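Local coordinates for protein esterase (Staphylococcus aureus subsp. aureus USA300_TCH1516, PDB 3D7R) that probably hydrolyses ester bonds, as an enzyme of the alpha/beta hydrolase fold, at residues S200-S208 with L241-I249; L216-Q225 with G264-D272. One frame throughout, in Å; residues are numbered along the deposited sequence.

Leaving the sheet at strand 195-199, the chain runs first through 200-208, then into 216-225, which starts within helix 214-219, along helix 225-236 to 241-249, and back by strand 259-264 to 264-272. Contact 1 (200-208 with 241-249) closes a loop of 32 intervening residues, 18 of them helical; contact 2 (216-225 with 264-272) closes one of 38. Their segments alternate, so the loops cross rather than nest, and together they tie the excursion between two neighbouring parallel strands to the C-terminal ends of both. With centres about 14 Å apart, the contacts also touch: S200 OG lies 2.6 Å from E267 OE2 and T206 O 2.9 Å from Q225 NE2, both probable hydrogen bonds.

Contact 1 (S200-S208 with L241-I249); sequences SPILDATLS and LTDKRISPI
L203 and D204 lie against S247 and I249 with the D204 and S247 CA atoms 4.4 Å apart, and I249 N donates to L203 O (3.2 Å, N-H...O 163°). This joins two loops of the alpha/beta hydrolase fold, one after strand 195-199, the other between helix 225-236 and strand 259-264. S247 is the polar link: its buried OG accepts from A205 N at 2.8 Å and donates to L241 O at 2.7 Å, so one hydroxyl ties the opposite loop to its own. A chi1 of -68° holds OG there, beside the backbone N. Around it the packing is apolar: L203 and I249 meet CB to CB at 4.0 Å, and A205 CB points at I246 CG2. T206 CG2 lies 3.7 Å from L241 CB, the two side chains running alongside in opposite senses. T206 N closes an Asx turn on D204 OD1, and T206 OG1 adds a second bond to the same oxygen, both from one face, above the carboxylate plane. L203 also touches L179 of helix 173-187, which P248 shares, and F276 of helix 270-282. A water bridges the loops as well, donating to I202 O at 2.7 Å and to I246 O at 2.8 Å.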
ATOM      1  N   SER A 200      -6.445   3.270  -1.326  1.00  9.91           N
ATOM      2  CA  SER A 200      -6.685   3.823   0.009  1.00 10.23           C
ATOM      3  C   SER A 200      -5.382   4.261   0.707  1.00 10.00           C
ATOM      4  O   SER A 200      -5.138   3.854   1.864  1.00 10.43           O
ATOM      5  CB  SER A 200      -7.419   2.797   0.895  1.00  9.60           C
ATOM      6  OG  SER A 200      -8.736   2.599   0.444  1.00 13.67           O
ATOM      7  N   PRO A 201      -4.557   5.093   0.029  1.00  9.40           N
ATOM      8  CA  PRO A 201      -3.263   5.441   0.621  1.00  9.23           C
ATOM      9  C   PRO A 201      -3.479   6.297   1.862  1.00 10.00           C
ATOM     10  O   PRO A 201      -4.397   7.125   1.875  1.00 10.14           O
ATOM     11  CB  PRO A 201      -2.575   6.287  -0.476  1.00  9.09           C
ATOM     12  CG  PRO A 201      -3.682   6.844  -1.316  1.00  8.86           C
ATOM     13  CD  PRO A 201      -4.785   5.774  -1.268  1.00  8.82           C
ATOM     14  N   ILE A 202      -2.662   6.092   2.887  1.00  9.17           N
ATOM     15  CA  ILE A 202      -2.687   6.963   4.060  1.00  9.46           C
ATOM     16  C   ILE A 202      -1.664   8.076   3.788  1.00  9.65           C
ATOM     17  O   ILE A 202      -0.500   7.994   4.196  1.00 10.00           O
ATOM     18  CB  ILE A 202      -2.379   6.173   5.374  1.00  9.69           C
ATOM     19  CG1 ILE A 202      -3.413   5.067   5.609  1.00  9.86           C
ATOM     20  CG2 ILE A 202      -2.349   7.116   6.588  1.00  8.82           C
ATOM     21  CD1 ILE A 202      -2.956   4.054   6.697  1.00 14.00           C
ATOM     22  N   LEU A 203      -2.102   9.094   3.049  1.00  9.27           N
ATOM     23  CA  LEU A 203      -1.211  10.133   2.543  1.00  9.70           C
ATOM     24  C   LEU A 203      -0.599  11.060   3.595  1.00  9.79           C
ATOM     25  O   LEU A 203       0.491  11.608   3.392  1.00  9.22           O
ATOM     26  CB  LEU A 203      -1.927  10.938   1.453  1.00  9.84           C
ATOM     27  CG  LEU A 203      -2.275  10.048   0.240  1.00 10.45           C
ATOM     28  CD1 LEU A 203      -3.311  10.692  -0.664  1.00 10.50           C
ATOM     29  CD2 LEU A 203      -1.021   9.673  -0.552  1.00 10.66           C
ATOM     30  N   ASP A 204      -1.304  11.235   4.712  1.00 10.11           N
ATOM     31  CA  ASP A 204      -0.841  12.083   5.801  1.00 10.97           C
ATOM     32  C   ASP A 204      -0.964  11.237   7.063  1.00 10.75           C
ATOM     33  O   ASP A 204      -2.079  10.925   7.477  1.00 11.22           O
ATOM     34  CB  ASP A 204      -1.723  13.345   5.860  1.00 11.34           C
ATOM     35  CG  ASP A 204      -1.390  14.278   7.031  1.00 12.82           C
ATOM     36  OD1 ASP A 204      -0.505  13.970   7.859  1.00 13.37           O
ATOM     37  OD2 ASP A 204      -2.054  15.334   7.124  1.00 15.25           O
ATOM     38  N   ALA A 205       0.169  10.843   7.651  1.00 10.51           N
ATOM     39  CA  ALA A 205       0.164   9.945   8.810  1.00 11.15           C
ATOM     40  C   ALA A 205      -0.391  10.572  10.096  1.00 11.24           C
ATOM     41  O   ALA A 205      -0.680   9.859  11.059  1.00 11.16           O
ATOM     42  CB  ALA A 205       1.562   9.385   9.073  1.00 10.57           C
ATOM     43  N   THR A 206      -0.507  11.899  10.130  1.00 11.61           N
ATOM     44  CA  THR A 206      -1.049  12.581  11.311  1.00 12.10           C
ATOM     45  C   THR A 206      -2.567  12.464  11.382  1.00 12.25           C
ATOM     46  O   THR A 206      -3.142  12.529  12.480  1.00 12.02           O
ATOM     47  CB  THR A 206      -0.723  14.082  11.335  1.00 12.72           C
ATOM     48  OG1 THR A 206      -1.375  14.721  10.234  1.00 12.79           O
ATOM     49  CG2 THR A 206       0.779  14.325  11.245  1.00 12.53           C
ATOM     50  N   LEU A 207      -3.198  12.296  10.214  1.00 12.06           N
ATOM     51  CA  LEU A 207      -4.663  12.256  10.084  1.00 12.47           C
ATOM     52  C   LEU A 207      -5.319  13.428  10.827  1.00 12.66           C
ATOM     53  O   LEU A 207      -6.332  13.263  11.521  1.00 11.96           O
ATOM     54  CB  LEU A 207      -5.230  10.890  10.537  1.00 12.06           C
ATOM     55  CG  LEU A 207      -5.060   9.706   9.572  1.00 12.96           C
ATOM     56  CD1 LEU A 207      -5.231   8.371  10.294  1.00 13.53           C
ATOM     57  CD2 LEU A 207      -6.007   9.794   8.357  1.00 11.95           C
ATOM     58  N   SER A 208      -4.730  14.610  10.645  1.00 12.90           N
ATOM     59  CA  SER A 208      -5.125  15.831  11.340  1.00 13.74           C
ATOM     60  C   SER A 208      -5.843  16.817  10.401  1.00 13.77           C
ATOM     61  O   SER A 208      -6.203  17.904  10.825  1.00 13.21           O
ATOM     62  CB  SER A 208      -3.888  16.518  11.926  1.00 14.42           C
ATOM     63  OG  SER A 208      -3.032  16.955  10.876  1.00 14.78           O
ATOM     64  N   LEU A 241       6.031  13.081  12.105  1.00 13.44           N
ATOM     65  CA  LEU A 241       5.056  12.439  11.208  1.00 13.74           C
ATOM     66  C   LEU A 241       4.808  13.240   9.930  1.00 13.53           C
ATOM     67  O   LEU A 241       4.357  12.687   8.912  1.00 14.11           O
ATOM     68  CB  LEU A 241       3.725  12.164  11.945  1.00 13.38           C
ATOM     69  CG  LEU A 241       3.793  11.110  13.066  1.00 13.59           C
ATOM     70  CD1 LEU A 241       2.405  10.776  13.612  1.00 14.57           C
ATOM     71  CD2 LEU A 241       4.493   9.845  12.611  1.00 14.12           C
ATOM     72  N   THR A 242       5.093  14.540   9.980  1.00 13.31           N
ATOM     73  CA  THR A 242       4.884  15.417   8.816  1.00 13.29           C
ATOM     74  C   THR A 242       6.030  15.343   7.779  1.00 12.97           C
ATOM     75  O   THR A 242       5.891  15.877   6.670  1.00 12.61           O
ATOM     76  CB  THR A 242       4.710  16.892   9.238  1.00 13.51           C
ATOM     77  OG1 THR A 242       5.841  17.284  10.005  1.00 12.61           O
ATOM     78  CG2 THR A 242       3.437  17.085  10.090  1.00 14.58           C
ATOM     79  N   ASP A 243       7.153  14.711   8.147  1.00 12.37           N
ATOM     80  CA  ASP A 243       8.252  14.464   7.201  1.00 12.86           C
ATOM     81  C   ASP A 243       7.658  13.859   5.936  1.00 12.09           C
ATOM     82  O   ASP A 243       6.857  12.921   6.002  1.00 12.02           O
ATOM     83  CB  ASP A 243       9.296  13.508   7.808  1.00 13.32           C
ATOM     84  CG  ASP A 243      10.538  13.337   6.929  1.00 17.45           C
ATOM     85  OD1 ASP A 243      11.643  13.667   7.393  1.00 22.97           O
ATOM     86  OD2 ASP A 243      10.444  12.881   5.775  1.00 20.45           O
ATOM     87  N   LYS A 244       8.036  14.402   4.788  1.00 11.37           N
ATOM     88  CA  LYS A 244       7.493  13.956   3.513  1.00 10.90           C
ATOM     89  C   LYS A 244       7.742  12.474   3.219  1.00 11.12           C
ATOM     90  O   LYS A 244       7.020  11.864   2.440  1.00  9.82           O
ATOM     91  CB  LYS A 244       8.033  14.822   2.380  1.00 10.82           C
ATOM     92  CG  LYS A 244       9.560  14.728   2.135  1.00 11.11           C
ATOM     93  CD  LYS A 244      10.000  15.707   1.023  1.00 10.11           C
ATOM     94  CE  LYS A 244      11.437  15.464   0.595  1.00 10.91           C
ATOM     95  NZ  LYS A 244      12.378  15.912   1.654  1.00 12.80           N
ATOM     96  N   ARG A 245       8.768  11.876   3.821  1.00 10.54           N
ATOM     97  CA  ARG A 245       8.977  10.443   3.581  1.00 11.13           C
ATOM     98  C   ARG A 245       7.915   9.587   4.287  1.00 10.72           C
ATOM     99  O   ARG A 245       7.626   8.458   3.866  1.00 10.87           O
ATOM    100  CB  ARG A 245      10.387  10.007   4.009  1.00 11.40           C
ATOM    101  CG  ARG A 245      11.538  10.801   3.375  1.00 14.21           C
ATOM    102  CD  ARG A 245      12.825  10.578   4.199  1.00 17.69           C
ATOM    103  NE  ARG A 245      13.227   9.199   4.026  1.00 18.94           N
ATOM    104  CZ  ARG A 245      13.944   8.470   4.875  1.00 17.85           C
ATOM    105  NH1 ARG A 245      14.383   8.960   6.043  1.00 17.61           N
ATOM    106  NH2 ARG A 245      14.218   7.228   4.529  1.00 14.42           N
ATOM    107  N   ILE A 246       7.353  10.130   5.360  1.00  9.93           N
ATOM    108  CA  ILE A 246       6.309   9.464   6.158  1.00  9.82           C
ATOM    109  C   ILE A 246       4.903   9.829   5.656  1.00  9.81           C
ATOM    110  O   ILE A 246       4.031   8.968   5.550  1.00 10.40           O
ATOM    111  CB  ILE A 246       6.433   9.861   7.643  1.00  9.98           C
ATOM    112  CG1 ILE A 246       7.788   9.380   8.189  1.00  9.43           C
ATOM    113  CG2 ILE A 246       5.265   9.269   8.460  1.00 10.28           C
ATOM    114  CD1 ILE A 246       8.170  10.006   9.486  1.00 11.91           C
ATOM    115  N   SER A 247       4.708  11.111   5.356  1.00  8.75           N
ATOM    116  CA  SER A 247       3.460  11.642   4.847  1.00  8.96           C
ATOM    117  C   SER A 247       3.734  12.219   3.453  1.00  8.72           C
ATOM    118  O   SER A 247       4.007  13.413   3.328  1.00  7.62           O
ATOM    119  CB  SER A 247       2.938  12.725   5.795  1.00  8.94           C
ATOM    120  OG  SER A 247       2.534  12.157   7.030  1.00  9.62           O
ATOM    121  N   PRO A 248       3.699  11.360   2.413  1.00  8.48           N
ATOM    122  CA  PRO A 248       4.067  11.724   1.048  1.00  8.85           C
ATOM    123  C   PRO A 248       3.155  12.779   0.387  1.00  9.29           C
ATOM    124  O   PRO A 248       3.504  13.332  -0.674  1.00  9.31           O
ATOM    125  CB  PRO A 248       4.007  10.380   0.308  1.00  8.62           C
ATOM    126  CG  PRO A 248       3.036   9.574   1.079  1.00  8.22           C
ATOM    127  CD  PRO A 248       3.312   9.938   2.500  1.00  8.87           C
ATOM    128  N   ILE A 249       2.033  13.108   1.030  1.00  9.59           N
ATOM    129  CA  ILE A 249       1.238  14.269   0.586  1.00 10.05           C
ATOM    130  C   ILE A 249       2.125  15.544   0.564  1.00 10.77           C
ATOM    131  O   ILE A 249       1.864  16.484  -0.208  1.00  9.79           O
ATOM    132  CB  ILE A 249      -0.001  14.497   1.487  1.00 10.21           C
ATOM    133  CG1 ILE A 249      -1.021  15.414   0.784  1.00 11.34           C
ATOM    134  CG2 ILE A 249       0.436  14.995   2.909  1.00  9.79           C
ATOM    135  CD1 ILE A 249      -2.455  15.284   1.340  1.00 14.53           C
TER
HETATM  136  O   HOH W   1       1.499   7.967   6.061  1.00 14.27           O

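Contact 2 (L216-Q225 with G264-D272); sequences LIEQDAVLSQ and GGREMTHPD
D220 OD2 accepts from M268 N (2.8 Å, N-H...O 163°) on the anti side of the carboxylate, somewhat out of its plane. Beside this bond the selenomethionine side chain of M268 crosses I217, its CG 4.0 Å from I217 CG1, and bends at chi3 to bring CE to 3.9 Å from Q225 N. A chi1 of -179° swings L216 CG away from its own N, and the two branches then part: CD1 rests 3.3 Å from G265 O, whereas CD2 abuts CD of the P271 ring at 3.4 Å, tighter than usual for two carbons. Q219 OE1 sits over one face of the R266 guanidinium, the amide and guanidinium planes 60° apart. In the alpha/beta hydrolase fold, 264-272 is the turn leaving strand 259-264 for helix 270-282, here pinned to the end of helix 214-219. What fixes D220 is its other oxygen: V222 N closes an Asx turn on OD1 at 2.9 Å, and L223 N, well above the carboxylate plane, extends it to an Asx motif; a water links OD1 to R266 O. Farther out, E267 OE2 accepts from G264 N, with S200 its second partner, while E267 OE1 is hydrogen-bonded to H297 ND1, consistent with the acid-histidine pair of a hydrolase catalytic triad.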
ATOM      1  N   LEU A 216     -17.431  11.741   9.344  1.00 12.34           N
ATOM      2  CA  LEU A 216     -16.516  10.834   8.630  1.00 12.05           C
ATOM      3  C   LEU A 216     -15.829   9.844   9.569  1.00 12.04           C
ATOM      4  O   LEU A 216     -15.742   8.651   9.265  1.00 12.07           O
ATOM      5  CB  LEU A 216     -15.486  11.602   7.789  1.00 11.66           C
ATOM      6  CG  LEU A 216     -14.505  10.734   6.980  1.00 12.24           C
ATOM      7  CD1 LEU A 216     -15.231   9.788   6.005  1.00 14.33           C
ATOM      8  CD2 LEU A 216     -13.491  11.594   6.220  1.00 11.10           C
ATOM      9  N   ILE A 217     -15.365  10.332  10.720  1.00 12.28           N
ATOM     10  CA  ILE A 217     -14.744   9.468  11.733  1.00 12.09           C
ATOM     11  C   ILE A 217     -15.685   8.323  12.175  1.00 12.18           C
ATOM     12  O   ILE A 217     -15.249   7.176  12.316  1.00 12.05           O
ATOM     13  CB  ILE A 217     -14.224  10.286  12.930  1.00 12.57           C
ATOM     14  CG1 ILE A 217     -12.995  11.105  12.490  1.00 12.74           C
ATOM     15  CG2 ILE A 217     -13.850   9.357  14.110  1.00 11.81           C
ATOM     16  CD1 ILE A 217     -12.765  12.340  13.309  1.00 15.74           C
ATOM     17  N   GLU A 218     -16.963   8.654  12.365  1.00 11.41           N
ATOM     18  CA  GLU A 218     -18.000   7.687  12.729  1.00 12.12           C
ATOM     19  C   GLU A 218     -18.339   6.667  11.629  1.00 12.19           C
ATOM     20  O   GLU A 218     -18.918   5.617  11.918  1.00 12.66           O
ATOM     21  CB  GLU A 218     -19.282   8.425  13.179  1.00 12.60           C
ATOM     22  CG  GLU A 218     -19.118   9.351  14.393  1.00 13.67           C
ATOM     23  CD  GLU A 218     -18.610   8.650  15.661  1.00 17.77           C
ATOM     24  OE1 GLU A 218     -18.616   7.400  15.750  1.00 19.05           O
ATOM     25  OE2 GLU A 218     -18.193   9.365  16.589  1.00 19.99           O
ATOM     26  N   GLN A 219     -18.007   6.977  10.376  1.00 11.67           N
ATOM     27  CA  GLN A 219     -18.184   6.012   9.284  1.00 12.59           C
ATOM     28  C   GLN A 219     -17.019   5.029   9.116  1.00 12.09           C
ATOM     29  O   GLN A 219     -17.170   3.996   8.462  1.00 12.12           O
ATOM     30  CB  GLN A 219     -18.444   6.728   7.945  1.00 13.00           C
ATOM     31  CG  GLN A 219     -19.806   7.418   7.844  1.00 15.76           C
ATOM     32  CD  GLN A 219     -20.983   6.475   8.122  1.00 21.14           C
ATOM     33  OE1 GLN A 219     -21.030   5.339   7.631  1.00 23.42           O
ATOM     34  NE2 GLN A 219     -21.933   6.943   8.928  1.00 22.32           N
ATOM     35  N   ASP A 220     -15.862   5.354   9.690  1.00 11.07           N
ATOM     36  CA  ASP A 220     -14.644   4.566   9.466  1.00 11.08           C
ATOM     37  C   ASP A 220     -14.405   3.582  10.604  1.00 11.01           C
ATOM     38  O   ASP A 220     -13.921   3.965  11.657  1.00 10.61           O
ATOM     39  CB  ASP A 220     -13.418   5.482   9.319  1.00 10.65           C
ATOM     40  CG  ASP A 220     -12.189   4.745   8.791  1.00 10.38           C
ATOM     41  OD1 ASP A 220     -12.104   3.505   8.909  1.00  9.25           O
ATOM     42  OD2 ASP A 220     -11.297   5.401   8.227  1.00 11.13           O
ATOM     43  N   ALA A 221     -14.713   2.311  10.357  1.00 10.82           N
ATOM     44  CA  ALA A 221     -14.583   1.258  11.358  1.00 10.93           C
ATOM     45  C   ALA A 221     -13.226   0.562  11.272  1.00 11.18           C
ATOM     46  O   ALA A 221     -13.021  -0.457  11.911  1.00 12.32           O
ATOM     47  CB  ALA A 221     -15.716   0.241  11.171  1.00 11.19           C
ATOM     48  N   VAL A 222     -12.293   1.116  10.494  1.00 10.46           N
ATOM     49  CA  VAL A 222     -10.981   0.503  10.293  1.00 10.60           C
ATOM     50  C   VAL A 222      -9.850   1.380  10.814  1.00 10.14           C
ATOM     51  O   VAL A 222      -8.992   0.916  11.569  1.00 10.32           O
ATOM     52  CB  VAL A 222     -10.715   0.193   8.803  1.00 10.38           C
ATOM     53  CG1 VAL A 222      -9.329  -0.510   8.617  1.00 12.21           C
ATOM     54  CG2 VAL A 222     -11.837  -0.673   8.232  1.00 12.62           C
ATOM     55  N   LEU A 223      -9.824   2.640  10.396  1.00  9.63           N
ATOM     56  CA  LEU A 223      -8.729   3.518  10.810  1.00 10.42           C
ATOM     57  C   LEU A 223      -8.991   4.149  12.162  1.00 10.74           C
ATOM     58  O   LEU A 223     -10.138   4.382  12.518  1.00 11.31           O
ATOM     59  CB  LEU A 223      -8.479   4.613   9.769  1.00  9.69           C
ATOM     60  CG  LEU A 223      -7.980   4.056   8.430  1.00  9.57           C
ATOM     61  CD1 LEU A 223      -7.824   5.193   7.429  1.00 10.34           C
ATOM     62  CD2 LEU A 223      -6.663   3.300   8.608  1.00  8.65           C
ATOM     63  N   SER A 224      -7.902   4.442  12.877  1.00 11.11           N
ATOM     64  CA  SER A 224      -7.899   5.127  14.151  1.00 11.10           C
ATOM     65  C   SER A 224      -6.772   6.157  14.119  1.00 11.34           C
ATOM     66  O   SER A 224      -5.624   5.791  13.848  1.00 10.97           O
ATOM     67  CB  SER A 224      -7.599   4.107  15.239  1.00 11.87           C
ATOM     68  OG  SER A 224      -7.278   4.751  16.452  1.00 11.05           O
ATOM     69  N   GLN A 225      -7.080   7.434  14.361  1.00 11.25           N
ATOM     70  CA  GLN A 225      -6.023   8.454  14.434  1.00 12.04           C
ATOM     71  C   GLN A 225      -5.007   8.037  15.500  1.00 11.53           C
ATOM     72  O   GLN A 225      -3.824   8.017  15.229  1.00 11.63           O
ATOM     73  CB  GLN A 225      -6.544   9.869  14.760  1.00 12.19           C
ATOM     74  CG  GLN A 225      -5.440  10.937  14.523  1.00 15.29           C
ATOM     75  CD  GLN A 225      -5.748  12.324  15.053  1.00 18.91           C
ATOM     76  OE1 GLN A 225      -6.638  12.507  15.878  1.00 21.61           O
ATOM     77  NE2 GLN A 225      -4.991  13.315  14.586  1.00 19.34           N
ATOM     78  N   GLY A 264     -12.389   5.032  -0.915  1.00 10.12           N
ATOM     79  CA  GLY A 264     -13.815   5.087  -0.551  1.00  9.56           C
ATOM     80  C   GLY A 264     -14.157   6.358   0.186  1.00 10.74           C
ATOM     81  O   GLY A 264     -13.275   6.996   0.778  1.00 10.23           O
ATOM     82  N   GLY A 265     -15.434   6.737   0.149  1.00 10.75           N
ATOM     83  CA  GLY A 265     -15.914   7.926   0.855  1.00 11.44           C
ATOM     84  C   GLY A 265     -16.109   7.689   2.350  1.00 12.07           C
ATOM     85  O   GLY A 265     -16.280   8.646   3.111  1.00 11.71           O
ATOM     86  N   ARG A 266     -16.064   6.424   2.776  1.00 12.18           N
ATOM     87  CA  ARG A 266     -16.225   6.091   4.204  1.00 13.35           C
ATOM     88  C   ARG A 266     -14.909   5.801   4.940  1.00 12.90           C
ATOM     89  O   ARG A 266     -14.892   5.078   5.949  1.00 13.92           O
ATOM     90  CB  ARG A 266     -17.238   4.953   4.398  1.00 12.79           C
ATOM     91  CG  ARG A 266     -18.639   5.392   4.005  1.00 17.16           C
ATOM     92  CD  ARG A 266     -19.749   4.383   4.306  1.00 22.77           C
ATOM     93  NE  ARG A 266     -21.005   4.933   3.771  1.00 29.10           N
ATOM     94  CZ  ARG A 266     -22.141   4.259   3.602  1.00 32.19           C
ATOM     95  NH1 ARG A 266     -22.229   2.972   3.927  1.00 34.22           N
ATOM     96  NH2 ARG A 266     -23.197   4.880   3.095  1.00 33.47           N
ATOM     97  N   GLU A 267     -13.813   6.365   4.450  1.00 12.20           N
ATOM     98  CA  GLU A 267     -12.531   6.228   5.129  1.00 10.94           C
ATOM     99  C   GLU A 267     -11.951   7.600   5.452  1.00 11.34           C
ATOM    100  O   GLU A 267     -12.094   8.523   4.659  1.00 10.01           O
ATOM    101  CB  GLU A 267     -11.541   5.378   4.310  1.00 10.97           C
ATOM    102  CG  GLU A 267     -11.271   5.850   2.879  1.00 10.82           C
ATOM    103  CD  GLU A 267     -10.170   5.040   2.193  1.00 12.93           C
ATOM    104  OE1 GLU A 267      -9.115   4.836   2.822  1.00 12.70           O
ATOM    105  OE2 GLU A 267     -10.354   4.605   1.035  1.00 13.39           O
HETATM  106  N   MSE A 268     -11.291   7.715   6.613  1.00 10.74           N
HETATM  107  CA  MSE A 268     -10.827   9.010   7.142  1.00 11.49           C
HETATM  108  C   MSE A 268      -9.750   9.662   6.280  1.00 10.48           C
HETATM  109  O   MSE A 268      -9.429  10.831   6.465  1.00 10.51           O
HETATM  110  CB  MSE A 268     -10.250   8.823   8.549  1.00 11.86           C
HETATM  111  CG  MSE A 268     -11.253   8.811   9.678  1.00 16.05           C
HETATM  112 SE   MSE A 268     -10.359   8.128  11.327  0.75 28.18          SE
HETATM  113  CE  MSE A 268      -8.652   8.955  11.118  1.00 20.77           C
ATOM    114  N   THR A 269      -9.180   8.884   5.369  1.00 10.53           N
ATOM    115  CA  THR A 269      -8.148   9.346   4.423  1.00 10.65           C
ATOM    116  C   THR A 269      -8.747  10.093   3.263  1.00 10.55           C
ATOM    117  O   THR A 269      -8.015  10.616   2.424  1.00 10.17           O
ATOM    118  CB  THR A 269      -7.390   8.156   3.813  1.00 10.98           C
ATOM    119  OG1 THR A 269      -8.345   7.191   3.356  1.00 13.22           O
ATOM    120  CG2 THR A 269      -6.493   7.487   4.848  1.00 11.43           C
ATOM    121  N   HIS A 270     -10.076  10.123   3.185  1.00  9.91           N
ATOM    122  CA  HIS A 270     -10.709  10.653   1.978  1.00 10.75           C
ATOM    123  C   HIS A 270     -10.412  12.148   1.720  1.00 10.33           C
ATOM    124  O   HIS A 270     -10.081  12.501   0.584  1.00 10.53           O
ATOM    125  CB  HIS A 270     -12.205  10.301   1.897  1.00 10.34           C
ATOM    126  CG  HIS A 270     -12.857  10.749   0.625  1.00 12.87           C
ATOM    127  ND1 HIS A 270     -13.425  12.000   0.479  1.00 14.11           N
ATOM    128  CD2 HIS A 270     -13.013  10.125  -0.569  1.00 14.44           C
ATOM    129  CE1 HIS A 270     -13.909  12.121  -0.745  1.00 13.32           C
ATOM    130  NE2 HIS A 270     -13.674  10.996  -1.398  1.00 14.13           N
ATOM    131  N   PRO A 271     -10.536  13.030   2.743  1.00 10.02           N
ATOM    132  CA  PRO A 271     -10.076  14.410   2.514  1.00  9.95           C
ATOM    133  C   PRO A 271      -8.644  14.536   1.994  1.00 10.03           C
ATOM    134  O   PRO A 271      -8.412  15.336   1.087  1.00 10.00           O
ATOM    135  CB  PRO A 271     -10.191  15.051   3.896  1.00 10.05           C
ATOM    136  CG  PRO A 271     -11.366  14.329   4.509  1.00 10.36           C
ATOM    137  CD  PRO A 271     -11.131  12.891   4.091  1.00 10.32           C
ATOM    138  N   ASP A 272      -7.703  13.763   2.552  1.00  9.06           N
ATOM    139  CA  ASP A 272      -6.322  13.744   2.056  1.00  9.30           C
ATOM    140  C   ASP A 272      -6.186  13.269   0.617  1.00  8.74           C
ATOM    141  O   ASP A 272      -5.382  13.808  -0.145  1.00  8.71           O
ATOM    142  CB  ASP A 272      -5.399  12.962   3.007  1.00  9.24           C
ATOM    143  CG  ASP A 272      -5.193  13.697   4.334  1.00 11.87           C
ATOM    144  OD1 ASP A 272      -5.034  14.958   4.286  1.00 13.19           O
ATOM    145  OD2 ASP A 272      -5.225  13.038   5.415  1.00 12.09           O
TER
HETATM  146  O   HOH W   2     -13.321   2.329   6.591  1.00 13.32           O